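Long-range contacts in TRNA (adenine(9)-n1)-methyltransferase (Sulfolobus acidocaldarius, PDB 5A7Z), which catalyses the S-adenosyl-L-methionine-dependent N1-methylation of adenosine at position 9 in tRNA: residues G182-A186 against R226-Q230; T22-F27 against I102-P108; E65-L71 against K84-R90. All blocks are in the same frame, centred on the assembly; numbering follows the deposited sequence.

Contact 1 of 3, residues G182-A186 against R226-Q230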
ATOM      1  N   GLY A 182       9.991 -17.950  -9.368  1.00 55.33           N
ATOM      2  CA  GLY A 182      10.613 -17.045 -10.322  1.00 50.16           C
ATOM      3  C   GLY A 182      12.102 -17.301 -10.387  1.00 48.55           C
ATOM      4  O   GLY A 182      12.639 -17.999  -9.540  1.00 58.80           O
ATOM      5  N   ASP A 183      12.778 -16.720 -11.368  1.00 45.18           N
ATOM      6  CA  ASP A 183      14.214 -16.937 -11.526  1.00 53.51           C
ATOM      7  C   ASP A 183      15.043 -15.766 -10.999  1.00 58.85           C
ATOM      8  O   ASP A 183      16.223 -15.914 -10.739  1.00 61.99           O
ATOM      9  CB  ASP A 183      14.568 -17.226 -12.995  1.00 58.13           C
ATOM     10  CG  ASP A 183      14.208 -16.079 -13.928  1.00 62.99           C
ATOM     11  OD1 ASP A 183      13.335 -15.267 -13.565  1.00 65.72           O
ATOM     12  OD2 ASP A 183      14.786 -15.999 -15.038  1.00 76.96           O
ATOM     13  N   VAL A 184      14.421 -14.601 -10.856  1.00 58.72           N
ATOM     14  CA  VAL A 184      15.084 -13.450 -10.267  1.00 54.32           C
ATOM     15  C   VAL A 184      14.865 -13.483  -8.755  1.00 52.67           C
ATOM     16  O   VAL A 184      13.758 -13.747  -8.286  1.00 55.57           O
ATOM     17  CB  VAL A 184      14.493 -12.120 -10.813  1.00 53.53           C
ATOM     18  CG1 VAL A 184      15.252 -10.929 -10.243  1.00 48.95           C
ATOM     19  CG2 VAL A 184      14.497 -12.095 -12.343  1.00 46.50           C
ATOM     20  N   VAL A 185      15.913 -13.195  -7.995  1.00 48.68           N
ATOM     21  CA  VAL A 185      15.801 -13.096  -6.545  1.00 46.57           C
ATOM     22  C   VAL A 185      15.536 -11.642  -6.180  1.00 45.77           C
ATOM     23  O   VAL A 185      16.205 -10.757  -6.671  1.00 46.75           O
ATOM     24  CB  VAL A 185      17.093 -13.583  -5.838  1.00 45.59           C
ATOM     25  CG1 VAL A 185      17.130 -13.118  -4.374  1.00 44.38           C
ATOM     26  CG2 VAL A 185      17.208 -15.111  -5.928  1.00 44.24           C
ATOM     27  N   ALA A 186      14.555 -11.395  -5.325  1.00 44.28           N
ATOM     28  CA  ALA A 186      14.223 -10.029  -4.988  1.00 46.86           C
ATOM     29  C   ALA A 186      15.353  -9.389  -4.173  1.00 45.92           C
ATOM     30  O   ALA A 186      15.894  -9.991  -3.254  1.00 44.27           O
ATOM     31  CB  ALA A 186      12.913  -9.970  -4.226  1.00 46.01           C
ATOM     32  N   ARG A 226       9.960 -12.207 -13.067  1.00 37.51           N
ATOM     33  CA  ARG A 226       9.355 -13.032 -12.053  1.00 39.65           C
ATOM     34  C   ARG A 226      10.321 -13.138 -10.899  1.00 45.67           C
ATOM     35  O   ARG A 226      11.399 -13.725 -11.046  1.00 44.48           O
ATOM     36  CB  ARG A 226       9.100 -14.441 -12.584  1.00 41.92           C
ATOM     37  CG  ARG A 226       8.147 -14.539 -13.755  1.00 45.78           C
ATOM     38  CD  ARG A 226       7.236 -15.759 -13.643  1.00 46.47           C
ATOM     39  NE  ARG A 226       5.940 -15.451 -14.227  1.00 52.96           N
ATOM     40  CZ  ARG A 226       4.762 -15.629 -13.647  1.00 52.47           C
ATOM     41  NH1 ARG A 226       4.646 -16.176 -12.435  1.00 48.02           N
ATOM     42  NH2 ARG A 226       3.675 -15.259 -14.309  1.00 61.17           N
ATOM     43  N   VAL A 227       9.881 -12.694  -9.729  1.00 44.16           N
ATOM     44  CA  VAL A 227      10.779 -12.351  -8.661  1.00 42.35           C
ATOM     45  C   VAL A 227      10.447 -13.195  -7.436  1.00 45.46           C
ATOM     46  O   VAL A 227       9.305 -13.223  -6.984  1.00 43.74           O
ATOM     47  CB  VAL A 227      10.686 -10.848  -8.384  1.00 44.77           C
ATOM     48  CG1 VAL A 227      11.108 -10.503  -6.973  1.00 49.85           C
ATOM     49  CG2 VAL A 227      11.535 -10.103  -9.395  1.00 44.49           C
ATOM     50  N   LYS A 228      11.431 -13.961  -6.959  1.00 43.08           N
ATOM     51  CA  LYS A 228      11.252 -14.744  -5.736  1.00 42.95           C
ATOM     52  C   LYS A 228      11.874 -14.025  -4.536  1.00 40.54           C
ATOM     53  O   LYS A 228      13.011 -13.545  -4.585  1.00 45.26           O
ATOM     54  CB  LYS A 228      11.837 -16.155  -5.874  1.00 44.82           C
ATOM     55  CG  LYS A 228      13.239 -16.202  -6.436  1.00 47.11           C
ATOM     56  CD  LYS A 228      13.809 -17.604  -6.381  1.00 54.13           C
ATOM     57  CE  LYS A 228      15.034 -17.716  -7.271  1.00 61.61           C
ATOM     58  NZ  LYS A 228      15.651 -19.073  -7.176  1.00 71.39           N
ATOM     59  N   ILE A 229      11.100 -13.927  -3.475  1.00 39.67           N
ATOM     60  CA  ILE A 229      11.560 -13.313  -2.260  1.00 45.89           C
ATOM     61  C   ILE A 229      12.206 -14.384  -1.383  1.00 43.45           C
ATOM     62  O   ILE A 229      11.568 -15.365  -1.067  1.00 39.39           O
ATOM     63  CB  ILE A 229      10.393 -12.677  -1.505  1.00 47.59           C
ATOM     64  CG1 ILE A 229       9.927 -11.422  -2.249  1.00 49.14           C
ATOM     65  CG2 ILE A 229      10.813 -12.358  -0.073  1.00 48.66           C
ATOM     66  CD1 ILE A 229       8.684 -10.786  -1.654  1.00 50.59           C
ATOM     67  N   GLN A 230      13.480 -14.185  -1.028  1.00 46.53           N
ATOM     68  CA  GLN A 230      14.244 -15.138  -0.182  1.00 50.98           C
ATOM     69  C   GLN A 230      14.770 -14.489   1.101  1.00 51.16           C
ATOM     70  O   GLN A 230      15.080 -13.303   1.136  1.00 47.80           O
ATOM     71  CB  GLN A 230      15.446 -15.682  -0.938  1.00 54.88           C
ATOM     72  CG  GLN A 230      15.133 -16.243  -2.302  1.00 60.20           C
ATOM     73  CD  GLN A 230      16.304 -17.001  -2.865  1.00 63.29           C
ATOM     74  OE1 GLN A 230      17.450 -16.572  -2.731  1.00 67.46           O
ATOM     75  NE2 GLN A 230      16.033 -18.130  -3.494  1.00 63.47           N
TER
HETATM   76  O   HOH W   1      11.898 -13.586 -14.820  1.00 39.19           O
HETATM   77  O   HOH W   2      14.896 -12.193  -2.002  1.00 43.14           O
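The side-chain amide of Gln230 has a methyl group of Val185 on one face: Val185 CG2 stands above the amide plane, 3.5 Å from Gln230 OE1. The Asp183 carboxylate works through a water. Its OD1 accepts a bond from water 1, which in turn accepts the backbone N-H of Arg226, with Arg226 N 3.0 Å from the water. The guanidinium of Arg226 leads away from this segment and makes salt bridges to Asp179 and Asp210.

Between these groups the two backbones run parallel. Val184 gives its N-H to Arg226 O and takes the N-H of Lys228 on its own O at 2.7 Å, in a nearly straight bond (N-H...O 169°). Ala186 N then reaches Lys228 O, also at 2.7 Å. Water 2 extends the ladder by one step, linking Ala186 O to Gln230 N.

Lys228 leaves its backbone with CG between N and the carbonyl carbon (chi1 48°). The chain then runs straight, and its methylenes pass the carbonyl oxygen of Gly182, with CE 3.3 Å from that O. Val185 CG2 lies against the same CE. At Gly182 a side chain would be driven into Arg226 O, so the close approach here suits a glycine.

The other face of the pair is apolar. Val227 CG2 meets Val184 CB, while Val227 CG1 is pressed to 3.3 Å from Ala186 CB, tighter than usual contact. Helix 259-265 covers Ala186 and Ile229 through Leu259 and Ile263.

On its far side Val227 bonds through its backbone to Ile177 and Asp179. Strand 226-228 lies between 175-178 and the short strand 184-185, which ends this side of the parallel part of the sheet of the SPOUT, class IV-like methyltransferase fold.

Contact 2 of 3, residues T22-F27 against I102-P108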
ATOM      1  N   THR A  22       4.717   8.164   0.373  1.00 25.79           N
ATOM      2  CA  THR A  22       4.047   8.736  -0.765  1.00 30.53           C
ATOM      3  C   THR A  22       2.834   9.566  -0.392  1.00 31.25           C
ATOM      4  O   THR A  22       2.658  10.680  -0.882  1.00 33.32           O
ATOM      5  CB  THR A  22       3.573   7.632  -1.722  1.00 33.58           C
ATOM      6  OG1 THR A  22       4.679   6.791  -2.078  1.00 31.81           O
ATOM      7  CG2 THR A  22       3.008   8.244  -2.970  1.00 33.54           C
ATOM      8  N   LEU A  23       1.966   9.008   0.450  1.00 33.72           N
ATOM      9  CA  LEU A  23       0.734   9.695   0.799  1.00 33.79           C
ATOM     10  C   LEU A  23       0.980  10.924   1.712  1.00 33.57           C
ATOM     11  O   LEU A  23       0.305  11.965   1.598  1.00 32.72           O
ATOM     12  CB  LEU A  23      -0.246   8.712   1.409  1.00 35.89           C
ATOM     13  CG  LEU A  23      -1.706   9.163   1.474  1.00 40.05           C
ATOM     14  CD1 LEU A  23      -2.300   9.471   0.100  1.00 42.82           C
ATOM     15  CD2 LEU A  23      -2.527   8.092   2.190  1.00 43.70           C
ATOM     16  N   ALA A  24       1.980  10.822   2.568  1.00 31.65           N
ATOM     17  CA  ALA A  24       2.415  11.955   3.363  1.00 29.82           C
ATOM     18  C   ALA A  24       2.915  13.068   2.475  1.00 30.05           C
ATOM     19  O   ALA A  24       2.701  14.235   2.757  1.00 36.41           O
ATOM     20  CB  ALA A  24       3.515  11.527   4.329  1.00 28.34           C
ATOM     21  N   LYS A  25       3.641  12.714   1.430  1.00 30.36           N
ATOM     22  CA  LYS A  25       4.187  13.713   0.535  1.00 32.88           C
ATOM     23  C   LYS A  25       3.081  14.548  -0.133  1.00 34.19           C
ATOM     24  O   LYS A  25       3.157  15.758  -0.151  1.00 35.18           O
ATOM     25  CB  LYS A  25       5.038  13.053  -0.544  1.00 34.96           C
ATOM     26  CG  LYS A  25       5.808  14.025  -1.409  1.00 37.88           C
ATOM     27  CD  LYS A  25       6.172  13.404  -2.739  1.00 45.42           C
ATOM     28  CE  LYS A  25       7.281  14.184  -3.441  1.00 52.35           C
ATOM     29  NZ  LYS A  25       6.742  15.055  -4.507  1.00 58.75           N
ATOM     30  N   VAL A  26       2.060  13.890  -0.671  1.00 35.33           N
ATOM     31  CA  VAL A  26       0.994  14.612  -1.376  1.00 38.58           C
ATOM     32  C   VAL A  26       0.128  15.431  -0.398  1.00 36.82           C
ATOM     33  O   VAL A  26      -0.369  16.506  -0.736  1.00 39.96           O
ATOM     34  CB  VAL A  26       0.131  13.652  -2.249  1.00 38.91           C
ATOM     35  CG1 VAL A  26       1.013  12.889  -3.217  1.00 39.30           C
ATOM     36  CG2 VAL A  26      -0.655  12.663  -1.399  1.00 41.04           C
ATOM     37  N   PHE A  27      -0.040  14.926   0.821  1.00 34.91           N
ATOM     38  CA  PHE A  27      -0.796  15.649   1.820  1.00 31.56           C
ATOM     39  C   PHE A  27      -0.023  16.880   2.214  1.00 33.54           C
ATOM     40  O   PHE A  27      -0.563  17.988   2.181  1.00 34.27           O
ATOM     41  CB  PHE A  27      -1.073  14.769   3.035  1.00 31.96           C
ATOM     42  CG  PHE A  27      -2.149  15.297   3.959  1.00 33.04           C
ATOM     43  CD1 PHE A  27      -2.938  16.408   3.614  1.00 34.13           C
ATOM     44  CD2 PHE A  27      -2.437  14.619   5.149  1.00 33.23           C
ATOM     45  CE1 PHE A  27      -3.934  16.854   4.469  1.00 36.25           C
ATOM     46  CE2 PHE A  27      -3.432  15.056   5.994  1.00 34.35           C
ATOM     47  CZ  PHE A  27      -4.179  16.176   5.661  1.00 38.37           C
ATOM     48  N   ILE A 102      -6.303  16.302  -2.149  1.00 35.15           N
ATOM     49  CA  ILE A 102      -4.924  15.943  -2.405  1.00 39.06           C
ATOM     50  C   ILE A 102      -4.806  15.081  -3.656  1.00 40.18           C
ATOM     51  O   ILE A 102      -5.749  14.397  -4.045  1.00 41.69           O
ATOM     52  CB  ILE A 102      -4.288  15.241  -1.190  1.00 37.62           C
ATOM     53  CG1 ILE A 102      -4.938  13.900  -0.910  1.00 35.98           C
ATOM     54  CG2 ILE A 102      -4.396  16.116   0.026  1.00 38.57           C
ATOM     55  CD1 ILE A 102      -4.220  13.115   0.160  1.00 38.19           C
ATOM     56  N   HIS A 103      -3.664  15.142  -4.312  1.00 38.44           N
ATOM     57  CA  HIS A 103      -3.515  14.393  -5.526  1.00 47.48           C
ATOM     58  C   HIS A 103      -3.137  12.965  -5.184  1.00 41.09           C
ATOM     59  O   HIS A 103      -1.983  12.668  -4.908  1.00 42.98           O
ATOM     60  CB  HIS A 103      -2.477  15.016  -6.461  1.00 56.59           C
ATOM     61  CG  HIS A 103      -2.566  14.498  -7.864  1.00 72.89           C
ATOM     62  ND1 HIS A 103      -2.915  15.296  -8.934  1.00 82.15           N
ATOM     63  CD2 HIS A 103      -2.433  13.244  -8.359  1.00 78.69           C
ATOM     64  CE1 HIS A 103      -2.954  14.562 -10.032  1.00 86.36           C
ATOM     65  NE2 HIS A 103      -2.668  13.313  -9.711  1.00 88.37           N
ATOM     66  N   LEU A 104      -4.115  12.086  -5.214  1.00 37.80           N
ATOM     67  CA  LEU A 104      -3.905  10.721  -4.790  1.00 44.30           C
ATOM     68  C   LEU A 104      -2.919  10.021  -5.734  1.00 43.37           C
ATOM     69  O   LEU A 104      -3.055  10.099  -6.944  1.00 47.11           O
ATOM     70  CB  LEU A 104      -5.233   9.978  -4.734  1.00 45.47           C
ATOM     71  CG  LEU A 104      -6.351  10.703  -3.973  1.00 47.70           C
ATOM     72  CD1 LEU A 104      -7.690  10.036  -4.220  1.00 51.09           C
ATOM     73  CD2 LEU A 104      -6.060  10.753  -2.486  1.00 48.58           C
ATOM     74  N   PRO A 105      -1.884   9.398  -5.171  1.00 39.38           N
ATOM     75  CA  PRO A 105      -0.824   8.768  -5.944  1.00 40.79           C
ATOM     76  C   PRO A 105      -1.285   7.606  -6.866  1.00 36.70           C
ATOM     77  O   PRO A 105      -2.030   6.750  -6.452  1.00 32.95           O
ATOM     78  CB  PRO A 105       0.123   8.234  -4.849  1.00 41.47           C
ATOM     79  CG  PRO A 105      -0.759   8.002  -3.674  1.00 41.78           C
ATOM     80  CD  PRO A 105      -1.755   9.116  -3.730  1.00 43.00           C
ATOM     81  N   GLU A 106      -0.789   7.567  -8.093  1.00 35.80           N
ATOM     82  CA  GLU A 106      -1.093   6.449  -8.965  1.00 43.40           C
ATOM     83  C   GLU A 106      -0.285   5.232  -8.520  1.00 35.41           C
ATOM     84  O   GLU A 106      -0.776   4.118  -8.453  1.00 39.38           O
ATOM     85  CB  GLU A 106      -0.753   6.818 -10.403  1.00 55.21           C
ATOM     86  CG  GLU A 106      -1.091   5.725 -11.410  1.00 72.04           C
ATOM     87  CD  GLU A 106      -1.279   6.249 -12.834  1.00 79.99           C
ATOM     88  OE1 GLU A 106      -1.363   7.487 -13.010  1.00 81.17           O
ATOM     89  OE2 GLU A 106      -1.351   5.417 -13.778  1.00 82.09           O
ATOM     90  N   TYR A 107       0.942   5.487  -8.147  1.00 32.29           N
ATOM     91  CA  TYR A 107       1.890   4.449  -7.864  1.00 35.33           C
ATOM     92  C   TYR A 107       2.292   4.533  -6.415  1.00 36.25           C
ATOM     93  O   TYR A 107       2.217   5.607  -5.803  1.00 34.73           O
ATOM     94  CB  TYR A 107       3.125   4.607  -8.788  1.00 37.98           C
ATOM     95  CG  TYR A 107       2.791   4.379 -10.262  1.00 38.74           C
ATOM     96  CD1 TYR A 107       2.391   3.126 -10.709  1.00 36.64           C
ATOM     97  CD2 TYR A 107       2.809   5.420 -11.176  1.00 42.41           C
ATOM     98  CE1 TYR A 107       2.045   2.916 -12.014  1.00 38.72           C
ATOM     99  CE2 TYR A 107       2.466   5.215 -12.499  1.00 43.38           C
ATOM    100  CZ  TYR A 107       2.078   3.957 -12.912  1.00 42.83           C
ATOM    101  OH  TYR A 107       1.745   3.723 -14.238  1.00 38.27           O
ATOM    102  N   PRO A 108       2.751   3.407  -5.852  1.00 34.14           N
ATOM    103  CA  PRO A 108       2.828   2.153  -6.566  1.00 34.55           C
ATOM    104  C   PRO A 108       1.492   1.418  -6.595  1.00 34.21           C
ATOM    105  O   PRO A 108       0.580   1.757  -5.837  1.00 32.68           O
ATOM    106  CB  PRO A 108       3.853   1.356  -5.754  1.00 35.17           C
ATOM    107  CG  PRO A 108       3.704   1.879  -4.359  1.00 33.03           C
ATOM    108  CD  PRO A 108       3.477   3.351  -4.565  1.00 32.29           C
TER
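Apolar side chains of a helix pack here against an extended, irregular connection. Helix 22-33 presents its first turns to the loop that leads from strand 91-95 of the N-terminal sheet to strand 109-113 of the SPOUT sheet. Thr22, Leu23, Val26 and Phe27 lie on one side of the helix. Ile102 and Pro105 are the main residues that meet them.

Ile102 sits over the Phe27 end of this side and touches three side chains with two branches. Its CG1 lies between the backbone N and the carbonyl carbon (chi1 66°), which carries CD1 to Val26 CG2 at 3.9 Å and to Leu23 CD1 at 4.1 Å. The CG2 branch meets Phe27 CD1 at 3.9 Å. With an alanine at Ile102, Val26, Leu23 and Phe27 would probably lose these methyl contacts, leaving a gap between helix and loop.

The Pro105 ring reaches the helix one turn earlier. Its CD lies 3.9 Å from Leu23 CD1. Leu23 and Phe27 also touch helix 48-57, through Gln49, Ala52 and Met55.

Further along, the peptide before Pro108 is cis, and Pro108 touches Lys253 and Glu254 of helix 242-255. Thr22 OG1 is hydrogen-bonded to the same Glu254, so the start of the helix and the end of the loop share a neighbour in the methyltransferase part. Tyr107 turns its hydroxyl away to Asp173.

Val26 also meets the loop backbone, with CG1 3.4 Å from His103 O. The methyl of Thr22, anti to the backbone N, is pressed against the proline ring: Thr22 CG2 lies only 3.4 Å from Pro105 CB.

Contact 3 of 3, residues E65-L71 against K84-R90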
ATOM      1  N   GLU A  65      -8.659  26.810  14.421  1.00 37.20           N
ATOM      2  CA  GLU A  65      -8.688  27.049  15.832  1.00 41.89           C
ATOM      3  C   GLU A  65      -7.298  27.010  16.419  1.00 37.00           C
ATOM      4  O   GLU A  65      -6.432  26.299  15.988  1.00 38.69           O
ATOM      5  CB  GLU A  65      -9.635  26.078  16.543  1.00 46.54           C
ATOM      6  CG  GLU A  65      -9.143  24.663  16.682  1.00 49.58           C
ATOM      7  CD  GLU A  65      -9.814  23.916  17.803  1.00 49.00           C
ATOM      8  OE1 GLU A  65     -10.782  24.396  18.356  1.00 41.12           O
ATOM      9  OE2 GLU A  65      -9.372  22.848  18.139  1.00 59.21           O
ATOM     10  N   ARG A  66      -7.105  27.825  17.408  1.00 33.15           N
ATOM     11  CA  ARG A  66      -5.794  28.020  17.995  1.00 39.87           C
ATOM     12  C   ARG A  66      -5.577  27.075  19.186  1.00 36.21           C
ATOM     13  O   ARG A  66      -6.365  27.035  20.087  1.00 38.14           O
ATOM     14  CB  ARG A  66      -5.596  29.480  18.401  1.00 45.91           C
ATOM     15  CG  ARG A  66      -4.639  29.686  19.576  1.00 52.65           C
ATOM     16  CD  ARG A  66      -3.240  30.037  19.125  1.00 55.69           C
ATOM     17  NE  ARG A  66      -3.197  31.322  18.424  1.00 61.38           N
ATOM     18  CZ  ARG A  66      -2.074  31.936  18.051  1.00 64.79           C
ATOM     19  NH1 ARG A  66      -0.889  31.409  18.329  1.00 67.73           N
ATOM     20  NH2 ARG A  66      -2.132  33.086  17.405  1.00 66.90           N
ATOM     21  N   ARG A  67      -4.513  26.289  19.137  1.00 35.22           N
ATOM     22  CA  ARG A  67      -4.181  25.356  20.190  1.00 32.12           C
ATOM     23  C   ARG A  67      -2.706  25.418  20.472  1.00 34.74           C
ATOM     24  O   ARG A  67      -1.908  25.871  19.652  1.00 37.59           O
ATOM     25  CB  ARG A  67      -4.537  23.923  19.792  1.00 37.46           C
ATOM     26  CG  ARG A  67      -5.996  23.708  19.388  1.00 35.44           C
ATOM     27  CD  ARG A  67      -6.919  23.874  20.570  1.00 33.38           C
ATOM     28  NE  ARG A  67      -6.690  22.807  21.541  1.00 37.35           N
ATOM     29  CZ  ARG A  67      -7.235  21.607  21.452  1.00 36.12           C
ATOM     30  NH1 ARG A  67      -8.063  21.343  20.460  1.00 35.89           N
ATOM     31  NH2 ARG A  67      -6.945  20.684  22.337  1.00 36.26           N
ATOM     32  N   GLU A  68      -2.325  24.948  21.632  1.00 34.48           N
ATOM     33  CA  GLU A  68      -0.945  24.750  21.913  1.00 38.81           C
ATOM     34  C   GLU A  68      -0.791  23.266  22.092  1.00 38.01           C
ATOM     35  O   GLU A  68      -1.763  22.576  22.252  1.00 44.21           O
ATOM     36  CB  GLU A  68      -0.540  25.501  23.178  1.00 46.25           C
ATOM     37  CG  GLU A  68      -1.166  24.950  24.432  1.00 51.88           C
ATOM     38  CD  GLU A  68      -0.669  25.667  25.668  1.00 68.79           C
ATOM     39  OE1 GLU A  68      -0.765  26.931  25.714  1.00 68.05           O
ATOM     40  OE2 GLU A  68      -0.164  24.967  26.581  1.00 64.85           O
ATOM     41  N   GLY A  69       0.417  22.759  22.032  1.00 34.12           N
ATOM     42  CA  GLY A  69       0.600  21.360  22.297  1.00 34.77           C
ATOM     43  C   GLY A  69       2.053  21.078  22.240  1.00 36.10           C
ATOM     44  O   GLY A  69       2.864  21.984  22.050  1.00 39.53           O
HETATM   45  N   MSE A  70       2.410  19.828  22.397  1.00 37.03           N
HETATM   46  CA  MSE A  70       3.805  19.482  22.354  1.00 42.81           C
HETATM   47  C   MSE A  70       4.060  18.854  21.025  1.00 36.30           C
HETATM   48  O   MSE A  70       3.203  18.192  20.488  1.00 42.31           O
HETATM   49  CB  MSE A  70       4.099  18.594  23.555  1.00 50.13           C
HETATM   50  CG  MSE A  70       4.153  17.122  23.217  1.00 66.01           C
HETATM   51 SE   MSE A  70       5.105  16.217  24.681  1.00 82.93          SE
HETATM   52  CE  MSE A  70       6.950  16.272  23.963  1.00 69.60           C
ATOM     53  N   LEU A  71       5.238  19.083  20.475  1.00 35.08           N
ATOM     54  CA  LEU A  71       5.627  18.489  19.207  1.00 34.98           C
ATOM     55  C   LEU A  71       5.757  16.988  19.317  1.00 39.58           C
ATOM     56  O   LEU A  71       6.540  16.486  20.112  1.00 39.37           O
ATOM     57  CB  LEU A  71       6.946  19.079  18.722  1.00 35.30           C
ATOM     58  CG  LEU A  71       7.361  18.617  17.318  1.00 41.77           C
ATOM     59  CD1 LEU A  71       6.309  19.043  16.298  1.00 43.16           C
ATOM     60  CD2 LEU A  71       8.741  19.154  16.930  1.00 42.10           C
ATOM     61  N   LYS A  84      -0.196  19.293  25.635  1.00 56.86           N
ATOM     62  CA  LYS A  84       0.136  20.657  26.046  1.00 56.25           C
ATOM     63  C   LYS A  84       1.620  20.920  25.924  1.00 49.29           C
ATOM     64  O   LYS A  84       2.450  20.009  26.083  1.00 45.96           O
ATOM     65  CB  LYS A  84      -0.327  20.936  27.480  1.00 70.95           C
ATOM     66  CG  LYS A  84      -0.165  22.399  27.849  1.00 90.48           C
ATOM     67  CD  LYS A  84      -0.544  22.739  29.280  1.00 99.46           C
ATOM     68  CE  LYS A  84      -0.055  24.145  29.629  1.00 96.83           C
ATOM     69  NZ  LYS A  84      -0.621  24.640  30.909  1.00100.14           N
ATOM     70  N   GLY A  85       1.961  22.167  25.608  1.00 44.99           N
ATOM     71  CA  GLY A  85       3.350  22.530  25.389  1.00 45.45           C
ATOM     72  C   GLY A  85       3.508  23.840  24.659  1.00 46.11           C
ATOM     73  O   GLY A  85       2.575  24.632  24.565  1.00 50.29           O
ATOM     74  N   THR A  86       4.691  24.054  24.110  1.00 48.38           N
ATOM     75  CA  THR A  86       5.091  25.390  23.685  1.00 55.31           C
ATOM     76  C   THR A  86       4.793  25.675  22.223  1.00 51.15           C
ATOM     77  O   THR A  86       5.069  26.773  21.754  1.00 51.41           O
ATOM     78  CB  THR A  86       6.595  25.610  23.890  1.00 52.59           C
ATOM     79  OG1 THR A  86       7.329  24.521  23.303  1.00 55.53           O
ATOM     80  CG2 THR A  86       6.912  25.714  25.348  1.00 53.06           C
ATOM     81  N   GLU A  87       4.302  24.676  21.489  1.00 44.50           N
ATOM     82  CA  GLU A  87       4.038  24.853  20.076  1.00 40.10           C
ATOM     83  C   GLU A  87       2.596  25.336  19.901  1.00 38.72           C
ATOM     84  O   GLU A  87       1.756  25.131  20.758  1.00 49.34           O
ATOM     85  CB  GLU A  87       4.285  23.554  19.324  1.00 45.35           C
ATOM     86  CG  GLU A  87       5.657  22.923  19.574  1.00 47.94           C
ATOM     87  CD  GLU A  87       6.761  23.422  18.623  1.00 53.21           C
ATOM     88  OE1 GLU A  87       6.545  24.402  17.869  1.00 49.75           O
ATOM     89  OE2 GLU A  87       7.859  22.825  18.637  1.00 54.89           O
ATOM     90  N   THR A  88       2.337  26.006  18.805  1.00 33.58           N
ATOM     91  CA  THR A  88       1.005  26.475  18.454  1.00 36.35           C
ATOM     92  C   THR A  88       0.606  25.831  17.147  1.00 30.74           C
ATOM     93  O   THR A  88       1.444  25.629  16.313  1.00 32.14           O
ATOM     94  CB  THR A  88       1.037  27.971  18.207  1.00 37.79           C
ATOM     95  OG1 THR A  88       1.400  28.603  19.408  1.00 49.16           O
ATOM     96  CG2 THR A  88      -0.312  28.494  17.771  1.00 43.02           C
ATOM     97  N   SER A  89      -0.681  25.551  16.962  1.00 32.08           N
ATOM     98  CA  SER A  89      -1.237  25.275  15.621  1.00 30.90           C
ATOM     99  C   SER A  89      -2.435  26.165  15.431  1.00 28.53           C
ATOM    100  O   SER A  89      -2.958  26.671  16.406  1.00 29.37           O
ATOM    101  CB  SER A  89      -1.637  23.819  15.486  1.00 30.42           C
ATOM    102  OG  SER A  89      -2.245  23.328  16.681  1.00 36.17           O
ATOM    103  N   ARG A  90      -2.831  26.380  14.176  1.00 26.81           N
ATOM    104  CA  ARG A  90      -4.044  27.149  13.815  1.00 27.79           C
ATOM    105  C   ARG A  90      -5.119  26.258  13.224  1.00 28.13           C
ATOM    106  O   ARG A  90      -6.174  26.749  12.793  1.00 28.42           O
ATOM    107  CB  ARG A  90      -3.685  28.185  12.735  1.00 33.83           C
ATOM    108  CG  ARG A  90      -2.640  29.196  13.161  1.00 35.46           C
ATOM    109  CD  ARG A  90      -3.096  29.887  14.438  1.00 42.28           C
ATOM    110  NE  ARG A  90      -2.544  31.224  14.503  1.00 55.48           N
ATOM    111  CZ  ARG A  90      -3.253  32.342  14.504  1.00 49.85           C
ATOM    112  NH1 ARG A  90      -4.579  32.320  14.487  1.00 54.68           N
ATOM    113  NH2 ARG A  90      -2.617  33.486  14.533  1.00 58.45           N
TER
HETATM  114  O   HOH W   3      -4.944  23.788  16.301  1.00 32.26           O
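Arg66 and Arg90 place their guanidinium groups one over the other, offset, with the planes 30° apart. Arg90 NE lies 3.4 Å above the plane of the Arg66 group, near its rim. Both groups are donors and carry like charge, so no bond joins them. Thr88 touches Arg66 with its methyl, CG2 lying 3.6 Å from Arg66 CD, while Thr88 OG1 lies at the edge of the guanidinium, in its plane. Arg66 and Arg90 are exposed.

The backbone ladder sets these side chains in place. Arg67 and Ser89 form an antiparallel hydrogen-bonded pair, with Ser89 N 3.0 Å from Arg67 O. Gly69 and Glu87 form the next such pair, and Glu87 N meets Gly69 O at 3.1 Å. Between them Glu68 and Thr88 are a non-hydrogen-bonded pair. Glu65 N adds a bond to Arg90 O. Water 3 joins Glu65 O to Ser89 OG.

Side chains on the Arg67 and Ser89 face are steadied further out. Arg67 NH1 reaches Glu65 OE2 at 3.1 Å in a salt bridge, with that oxygen in the guanidinium plane. Tyr40 gives Arg67 a cation-pi partner, and Thr92 bonds the same Glu65 oxygen. Glu87 OE2 lies near Leu71 CB, and Glu87 OE1 forms a salt bridge to Lys79.

The CA atoms come closest at Gly69 and Lys84, 3.8 Å apart, where the other segment turns a corner at residues 84-86. Strand 60-75 already pairs with 78-82, and Met70 is bonded to Ser82 through the backbone. The whole is a long antiparallel beta-hairpin whose return arm is interrupted before 87-89.

None of the three contacts is fully buried. Contact 2 lies nearest the middle of the chain, about 11 Å from its centre. Contact 3 is a surface contact about 31 Å out, and contact 1 is partly buried. Contacts 1 and 3 lie on opposite sides of the chain's centre, with centres 49 Å apart. Both are strand pairs held by backbone bonds, but contact 1 is parallel and belongs to the methyltransferase sheet, while contact 3 is antiparallel, rich in charged residues and part of the N-terminal sheet. Contact 2 relies on apolar side chains and closes the chain loop that contains contact 3. None shares a strand or helix with another.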